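Side-chain contact in RNA-dependent RNA Polymerase (Bombyx mori cytoplasmic polyhedrosis virus, PDB 6TZ0), which transcribes the double-stranded viral RNA genome into plus strands and probably also synthesises the complementary minus strands, as an RNA-directed RNA polymerase: residues T5-T10 against E27-K32. Sequence-based numbering, arbitrary orientation.
Sequences TELYNT and EHLTAK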
loop_
_atom_site.group_PDB
_atom_site.type_symbol
_atom_site.label_atom_id
_atom_site.label_comp_id
_atom_site.label_asym_id
_atom_site.label_seq_id
_atom_site.Cartn_x
_atom_site.Cartn_y
_atom_site.Cartn_z
ATOM N N THR A 5 1.272 20.177 47.360
ATOM C CA THR A 5 1.694 21.404 46.700
ATOM C C THR A 5 2.544 21.097 45.473
ATOM O O THR A 5 2.229 21.521 44.362
ATOM C CB THR A 5 2.491 22.307 47.653
ATOM O OG1 THR A 5 1.680 22.638 48.787
ATOM C CG2 THR A 5 2.912 23.585 46.948
ATOM N N GLU A 6 3.624 20.353 45.688
ATOM C CA GLU A 6 4.545 19.956 44.638
ATOM C C GLU A 6 4.575 18.436 44.523
ATOM O O GLU A 6 4.449 17.716 45.515
ATOM C CB GLU A 6 5.946 20.510 44.916
ATOM C CG GLU A 6 6.024 22.023 44.788
ATOM C CD GLU A 6 7.382 22.577 45.146
ATOM O OE1 GLU A 6 8.212 21.809 45.662
ATOM O OE2 GLU A 6 7.622 23.779 44.912
ATOM N N LEU A 7 4.748 17.955 43.288
ATOM C CA LEU A 7 4.581 16.538 42.986
ATOM C C LEU A 7 5.703 15.656 43.508
ATOM O O LEU A 7 5.462 14.475 43.770
ATOM C CB LEU A 7 4.436 16.337 41.482
ATOM C CG LEU A 7 3.064 16.713 40.933
ATOM C CD1 LEU A 7 3.095 16.738 39.437
ATOM C CD2 LEU A 7 2.049 15.695 41.399
ATOM N N TYR A 8 6.909 16.182 43.669
ATOM C CA TYR A 8 8.000 15.393 44.222
ATOM C C TYR A 8 8.011 15.389 45.742
ATOM O O TYR A 8 8.931 14.827 46.340
ATOM C CB TYR A 8 9.347 15.884 43.677
ATOM C CG TYR A 8 9.705 17.317 43.990
ATOM C CD1 TYR A 8 9.255 18.353 43.183
ATOM C CD2 TYR A 8 10.540 17.630 45.054
ATOM C CE1 TYR A 8 9.587 19.655 43.452
ATOM C CE2 TYR A 8 10.880 18.930 45.327
ATOM C CZ TYR A 8 10.406 19.939 44.519
ATOM O OH TYR A 8 10.741 21.247 44.781
ATOM N N ASN A 9 6.999 15.979 46.377
ATOM C CA ASN A 9 6.892 16.010 47.826
ATOM C C ASN A 9 5.585 15.421 48.330
ATOM O O ASN A 9 5.284 15.547 49.521
ATOM C CB ASN A 9 7.044 17.441 48.336
ATOM C CG ASN A 9 8.445 17.953 48.189
ATOM O OD1 ASN A 9 9.408 17.235 48.455
ATOM N ND2 ASN A 9 8.579 19.200 47.761
ATOM N N THR A 10 4.796 14.797 47.464
ATOM C CA THR A 10 3.575 14.157 47.917
ATOM C C THR A 10 3.891 12.829 48.592
ATOM O O THR A 10 4.977 12.266 48.440
ATOM C CB THR A 10 2.611 13.932 46.755
ATOM O OG1 THR A 10 3.235 13.108 45.765
ATOM C CG2 THR A 10 2.235 15.242 46.130
ATOM N N GLU A 27 -4.969 13.523 42.691
ATOM C CA GLU A 27 -6.115 13.959 41.900
ATOM C C GLU A 27 -6.162 15.480 41.784
ATOM O O GLU A 27 -6.322 16.022 40.683
ATOM C CB GLU A 27 -7.389 13.407 42.537
ATOM C CG GLU A 27 -8.641 13.628 41.747
ATOM C CD GLU A 27 -9.836 12.904 42.328
ATOM O OE1 GLU A 27 -9.690 12.271 43.393
ATOM O OE2 GLU A 27 -10.918 12.952 41.706
ATOM N N HIS A 28 -5.910 16.176 42.896
ATOM C CA HIS A 28 -5.886 17.634 42.909
ATOM C C HIS A 28 -4.733 18.198 42.083
ATOM O O HIS A 28 -4.931 19.131 41.296
ATOM C CB HIS A 28 -5.806 18.123 44.353
ATOM C CG HIS A 28 -5.727 19.611 44.490
ATOM N ND1 HIS A 28 -6.794 20.441 44.229
ATOM C CD2 HIS A 28 -4.712 20.415 44.886
ATOM C CE1 HIS A 28 -6.437 21.694 44.443
ATOM N NE2 HIS A 28 -5.178 21.706 44.844
ATOM N N LEU A 29 -3.528 17.643 42.230
ATOM C CA LEU A 29 -2.383 18.211 41.521
ATOM C C LEU A 29 -2.420 17.919 40.024
ATOM O O LEU A 29 -2.073 18.787 39.211
ATOM C CB LEU A 29 -1.083 17.712 42.137
ATOM C CG LEU A 29 -0.800 18.359 43.484
ATOM C CD1 LEU A 29 0.420 17.746 44.104
ATOM C CD2 LEU A 29 -0.602 19.846 43.295
ATOM N N THR A 30 -2.845 16.718 39.628
ATOM C CA THR A 30 -2.962 16.438 38.203
ATOM C C THR A 30 -4.135 17.183 37.578
ATOM O O THR A 30 -4.074 17.540 36.396
ATOM C CB THR A 30 -3.081 14.933 37.974
ATOM O OG1 THR A 30 -4.183 14.420 38.728
ATOM C CG2 THR A 30 -1.799 14.230 38.391
ATOM N N ALA A 31 -5.183 17.478 38.356
ATOM C CA ALA A 31 -6.230 18.367 37.866
ATOM C C ALA A 31 -5.711 19.787 37.677
ATOM O O ALA A 31 -6.072 20.464 36.705
ATOM C CB ALA A 31 -7.408 18.357 38.833
ATOM N N LYS A 32 -4.858 20.251 38.596
ATOM C CA LYS A 32 -4.297 21.593 38.484
ATOM C C LYS A 32 -3.351 21.696 37.294
ATOM O O LYS A 32 -3.256 22.750 36.656
ATOM C CB LYS A 32 -3.586 21.965 39.787
ATOM C CG LYS A 32 -3.056 23.384 39.858
ATOM C CD LYS A 32 -2.466 23.677 41.229
ATOM C CE LYS A 32 -1.760 25.026 41.258
ATOM N NZ LYS A 32 -2.702 26.162 41.061
#
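Leu-29 of helix 20-35 packs against Leu-7 and Thr-10 of the loop 5-10, whose last residue, Thr-10, is the N-cap of helix 11-15 and caps a backbone N there. The pair illustrates how one leucine can present its two methyls to different parts of a loop, CD1 to side chains and CD2 to backbone. Followed outward, the Leu-29 side chain starts at CB, 3.8 Å from Leu-7 CD2. Its CG stands anti to the carbonyl carbon (chi1 -73°), and from there the two methyls part. CD1 rests between Leu-7 CD2 at 3.8 Å and, tip to tip, Thr-10 CG2 at 3.7 Å, whereas CD2 turns to the backbone at Thr-5. Leu-7 and Leu-29 pass each other in opposite directions, and Leu-7 CD2 touches both CB and CD1 of Leu-29. Beyond this pair, Leu-7 also packs on Ala-154 and Val-158 of helix 145-160 and on Phe-43 of helix 37-44, bridging these two helices and helix 20-35. Within the loop, Thr-10 OG1 makes a weak 3.3 Å hydrogen bond to Leu-7 O, while Leu-29 CD2 lies 3.5 Å from Thr-5 O.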